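Local structure of endo-1,4-beta-xylanase (Pseudoalteromonas haloplanktis, 1H12) at residues 18-21 with 22-26; 290-293 with 294-298. The protein hydrolyses internal beta-1,4 linkages of xylan as a cold-adapted family 8 glycosyl hydrolase, and may also cleave cellulose and related beta-glucans. One frame throughout, in Å; residues are numbered along the deposited sequence.

Contact 1. Residues 18-21 with 22-26; sequences RNLA and QEMGK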
loop_
_atom_site.group_PDB
_atom_site.type_symbol
_atom_site.label_atom_id
_atom_site.label_comp_id
_atom_site.label_asym_id
_atom_site.label_seq_id
_atom_site.Cartn_x
_atom_site.Cartn_y
_atom_site.Cartn_z
ATOM N N ARG A 18 3.977 -6.314 17.569
ATOM C CA ARG A 18 5.377 -5.987 17.687
ATOM C C ARG A 18 5.572 -4.507 17.519
ATOM O O ARG A 18 4.841 -3.820 16.778
ATOM C CB ARG A 18 6.206 -6.692 16.626
ATOM C CG ARG A 18 6.229 -8.186 16.757
ATOM C CD ARG A 18 6.944 -8.898 15.614
ATOM N NE ARG A 18 8.354 -8.531 15.553
ATOM C CZ ARG A 18 9.196 -9.009 14.642
ATOM N NH1 ARG A 18 8.734 -9.788 13.677
ATOM N NH2 ARG A 18 10.472 -8.701 14.668
ATOM N N ASN A 19 6.595 -4.003 18.202
ATOM C CA ASN A 19 7.143 -2.666 18.020
ATOM C C ASN A 19 8.562 -2.836 17.554
ATOM O O ASN A 19 9.497 -2.992 18.356
ATOM C CB ASN A 19 7.053 -1.870 19.336
ATOM C CG ASN A 19 7.501 -0.428 19.195
ATOM O OD1 ASN A 19 8.266 -0.074 18.305
ATOM N ND2 ASN A 19 7.015 0.435 20.116
ATOM N N LEU A 20 8.743 -2.900 16.240
ATOM C CA LEU A 20 10.040 -3.180 15.638
ATOM C C LEU A 20 11.073 -2.159 16.040
ATOM O O LEU A 20 12.224 -2.516 16.355
ATOM C CB LEU A 20 9.929 -3.311 14.126
ATOM C CG LEU A 20 11.213 -3.575 13.401
ATOM C CD1 LEU A 20 11.869 -4.884 13.786
ATOM C CD2 LEU A 20 10.934 -3.625 11.868
ATOM N N ALA A 21 10.716 -0.890 16.069
ATOM C CA ALA A 21 11.641 0.138 16.464
ATOM C C ALA A 21 12.148 -0.073 17.892
ATOM O O ALA A 21 13.331 0.154 18.164
ATOM C CB ALA A 21 11.023 1.514 16.314
ATOM N N GLN A 22 11.263 -0.514 18.766
ATOM C CA GLN A 22 11.667 -0.804 20.152
ATOM C C GLN A 22 12.592 -1.998 20.191
ATOM O O GLN A 22 13.593 -1.997 20.933
ATOM C CB GLN A 22 10.425 -1.050 20.995
ATOM C CG GLN A 22 10.690 -1.236 22.452
ATOM C CD GLN A 22 9.326 -1.362 23.172
ATOM O OE1 GLN A 22 8.566 -2.307 22.967
ATOM N NE2 GLN A 22 8.983 -0.350 23.923
ATOM N N GLU A 23 12.281 -3.051 19.440
ATOM C CA GLU A 23 13.188 -4.185 19.337
ATOM C C GLU A 23 14.577 -3.750 18.910
ATOM O O GLU A 23 15.597 -4.303 19.396
ATOM C CB GLU A 23 12.657 -5.235 18.336
ATOM C CG GLU A 23 11.356 -5.882 18.746
ATOM C CD GLU A 23 10.835 -6.908 17.763
ATOM O OE1 GLU A 23 11.629 -7.372 16.898
ATOM O OE2 GLU A 23 9.614 -7.264 17.867
ATOM N N MET A 24 14.657 -2.758 18.046
ATOM C CA MET A 24 15.896 -2.283 17.482
ATOM C C MET A 24 16.557 -1.245 18.401
ATOM O O MET A 24 17.529 -0.647 18.018
ATOM C CB MET A 24 15.643 -1.676 16.085
ATOM C CG MET A 24 15.155 -2.718 15.089
ATOM S SD MET A 24 16.246 -4.158 14.919
ATOM C CE MET A 24 17.544 -3.515 14.199
ATOM N N GLY A 25 16.008 -1.033 19.565
ATOM C CA GLY A 25 16.654 -0.164 20.577
ATOM C C GLY A 25 16.449 1.300 20.414
ATOM O O GLY A 25 17.179 2.125 21.024
ATOM N N LYS A 26 15.444 1.701 19.613
ATOM C CA LYS A 26 15.226 3.087 19.382
ATOM C C LYS A 26 14.430 3.729 20.507
ATOM O O LYS A 26 13.685 3.065 21.225
ATOM C CB LYS A 26 14.494 3.309 18.024
ATOM C CG LYS A 26 15.254 2.737 16.898
ATOM C CD LYS A 26 16.758 3.053 16.866
ATOM C CE LYS A 26 17.459 2.438 15.670
ATOM N NZ LYS A 26 18.983 2.622 15.753
HETATM O O HOH W 1 8.093 -5.989 19.690
#

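Contact 2. Residues 290-293 with 294-298; sequences GLDA and HLMGA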
loop_
_atom_site.group_PDB
_atom_site.type_symbol
_atom_site.label_atom_id
_atom_site.label_comp_id
_atom_site.label_asym_id
_atom_site.label_seq_id
_atom_site.Cartn_x
_atom_site.Cartn_y
_atom_site.Cartn_z
ATOM N N GLY A 290 5.661 -8.534 4.918
ATOM C CA GLY A 290 5.909 -8.203 6.333
ATOM C C GLY A 290 4.606 -7.935 7.085
ATOM O O GLY A 290 4.409 -8.405 8.206
ATOM N N LEU A 291 3.729 -7.113 6.494
ATOM C CA LEU A 291 2.443 -6.840 7.066
ATOM C C LEU A 291 1.692 -8.146 7.364
ATOM O O LEU A 291 1.182 -8.359 8.457
ATOM C CB LEU A 291 1.664 -5.899 6.127
ATOM C CG LEU A 291 0.292 -5.445 6.515
ATOM C CD1 LEU A 291 -0.126 -4.321 5.554
ATOM C CD2 LEU A 291 -0.778 -6.518 6.521
ATOM N N ASP A 292 1.627 -9.013 6.360
ATOM C CA ASP A 292 0.900 -10.248 6.493
ATOM C C ASP A 292 1.504 -11.126 7.583
ATOM O O ASP A 292 0.770 -11.746 8.389
ATOM C CB ASP A 292 0.807 -10.986 5.193
ATOM C CG ASP A 292 -0.226 -12.086 5.246
ATOM O OD1 ASP A 292 0.144 -13.292 5.136
ATOM O OD2 ASP A 292 -1.418 -11.763 5.412
ATOM N N ALA A 293 2.828 -11.229 7.596
ATOM C CA ALA A 293 3.471 -12.021 8.627
ATOM C C ALA A 293 3.143 -11.504 10.030
ATOM O O ALA A 293 2.866 -12.260 10.946
ATOM C CB ALA A 293 4.981 -12.023 8.397
ATOM N N HIS A 294 3.235 -10.187 10.209
ATOM C CA HIS A 294 2.962 -9.563 11.501
ATOM C C HIS A 294 1.525 -9.794 11.911
ATOM O O HIS A 294 1.228 -10.251 13.034
ATOM C CB HIS A 294 3.272 -8.065 11.415
ATOM C CG HIS A 294 3.177 -7.370 12.719
ATOM N ND1 HIS A 294 2.965 -6.012 12.827
ATOM C CD2 HIS A 294 3.293 -7.823 13.992
ATOM C CE1 HIS A 294 2.956 -5.678 14.118
ATOM N NE2 HIS A 294 3.151 -6.767 14.858
ATOM N N LEU A 295 0.580 -9.467 11.027
ATOM C CA LEU A 295 -0.834 -9.495 11.379
ATOM C C LEU A 295 -1.411 -10.896 11.414
ATOM O O LEU A 295 -2.289 -11.133 12.255
ATOM C CB LEU A 295 -1.629 -8.611 10.397
ATOM C CG LEU A 295 -1.736 -7.156 10.767
ATOM C CD1 LEU A 295 -2.696 -6.932 11.947
ATOM C CD2 LEU A 295 -0.381 -6.504 11.047
ATOM N N MET A 296 -1.022 -11.783 10.509
ATOM C CA MET A 296 -1.629 -13.090 10.369
ATOM C C MET A 296 -0.681 -14.261 10.632
ATOM O O MET A 296 -1.176 -15.410 10.629
ATOM C CB MET A 296 -2.285 -13.240 9.032
ATOM C CG MET A 296 -3.538 -12.462 8.910
ATOM S SD MET A 296 -4.770 -12.643 9.957
ATOM C CE MET A 296 -4.935 -13.372 10.054
ATOM N N GLY A 297 0.588 -13.996 10.903
ATOM C CA GLY A 297 1.549 -15.025 11.280
ATOM C C GLY A 297 2.556 -15.303 10.176
ATOM O O GLY A 297 2.247 -15.283 8.990
ATOM N N ALA A 298 3.809 -15.515 10.584
ATOM C CA ALA A 298 4.885 -15.770 9.654
ATOM C C ALA A 298 4.979 -17.249 9.350
ATOM O O ALA A 298 5.117 -18.083 10.267
ATOM C CB ALA A 298 6.188 -15.287 10.239
HETATM O O HOH W 2 0.029 -15.155 7.368
#

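Contact 1. Residues 18-21 with 22-26
Glu23 OE2 is gripped by Arg18 NE at 2.9 Å and by a water that donates to it at 2.7 Å. The other carboxylate oxygen, Glu23 OE1, takes Arg18 NH2 at 2.8 Å, so the arginine presents its NE side edge-on and gives one nitrogen to each oxygen. Both oxygens are met on their syn sides, and the guanidinium and carboxylate planes lie only 7° apart. The arginine chain reaches this position by bending at chi3 (63°), which brings NE and NH2 round to the acid. Asn3, near the chain start, also gives its backbone N to OE1. Were the guanidinium lost to an alanine here, the Glu23 carboxylate would probably lack its charged mate and be freer to turn.

The same water accepts from Asn19 N at 2.9 Å. Asn19 is the N-cap of the single-turn helix 20-23: its OD1 accepts from Gln22 N at 3.1 Å, with the donor standing 62° above the amide carbonyl plane instead of on a lone pair. At the other end the turn closes in a Schellman motif, with Gly25 at positive phi as C-prime, Lys26 N reaching back to Ala21 O at 3.0 Å and Gly25 N to Gln22 O at 2.9 Å. On the side facing helix 358-369 Leu20 CD1 runs beside Met24 CG at 4.1 Å, both side chains pointing the same way and resting on Phe365, while Lys26 sends its NZ to Asn366 of that helix.

Contact 2. Residues 290-293 with 294-298
The side chain of Leu295 lies close to the carbonyl oxygen of Leu291, one turn back in the helix, and can be followed outward atom by atom. Its CB sits 3.4 Å from Leu291 O, the oxygen that also accepts the backbone N-H of Leu295. At CG the chain meets the side chain of the earlier leucine, Leu291 CD2 approaching to 4.4 Å. With chi1 at -88° and chi2 at -73°, CD2 of Leu295 comes back to 3.5 Å from Leu291 O, so this methyl stays close to the backbone. Tyr17 and Phe399 also touch this side chain.

These are the last turns of helix 283-296, a buried element of the (alpha/alpha)6 barrel fold of family 8. The regular i to i+4 bonding runs on through Met296 N to Asp292 O at 2.8 Å, then weakens at the Gly297 N to Ala293 O bond. Gly297 turns the chain out of the helix at positive phi, with backbone angles at which a CB would be jammed against the carbonyl oxygen of Met296. The exit brings Ala298 CB back against Ala293 CB at 3.9 Å, a small methyl pair closing the end of the helix.

On another side Asp292 OD2 lies across the foot of the Met296 side chain, 4.0 Å from its CB. A water donates to Asp292 OD1 at 2.9 Å and to Gly297 O at 2.8 Å, tying the carboxylate to the outgoing chain. His302 also bonds OD1 and Arg233 forms a salt bridge with OD2; with such partners this buried aspartate is likely to remain ionised, its charge paid for by the arginine.

Contact 2 belongs to the core, nearly all of its residues buried, whereas contact 1 sits farther out and is only partly buried, with Gln22 and Gly25 exposed. The two touch directly: Arg18 N of contact 1 lies 2.9 Å from His294 NE2 of contact 2, a probable hydrogen bond joining the lead-in to the short helix 20-23 to the long helix 283-296. Each includes the C-terminal end of its helix, where a glycine takes positive phi. In contact 1 the acid and its arginine are five residues apart within one short stretch; in contact 2 the aspartate finds its arginine on another helix, and leucine and alanine methyls do more of the local packing.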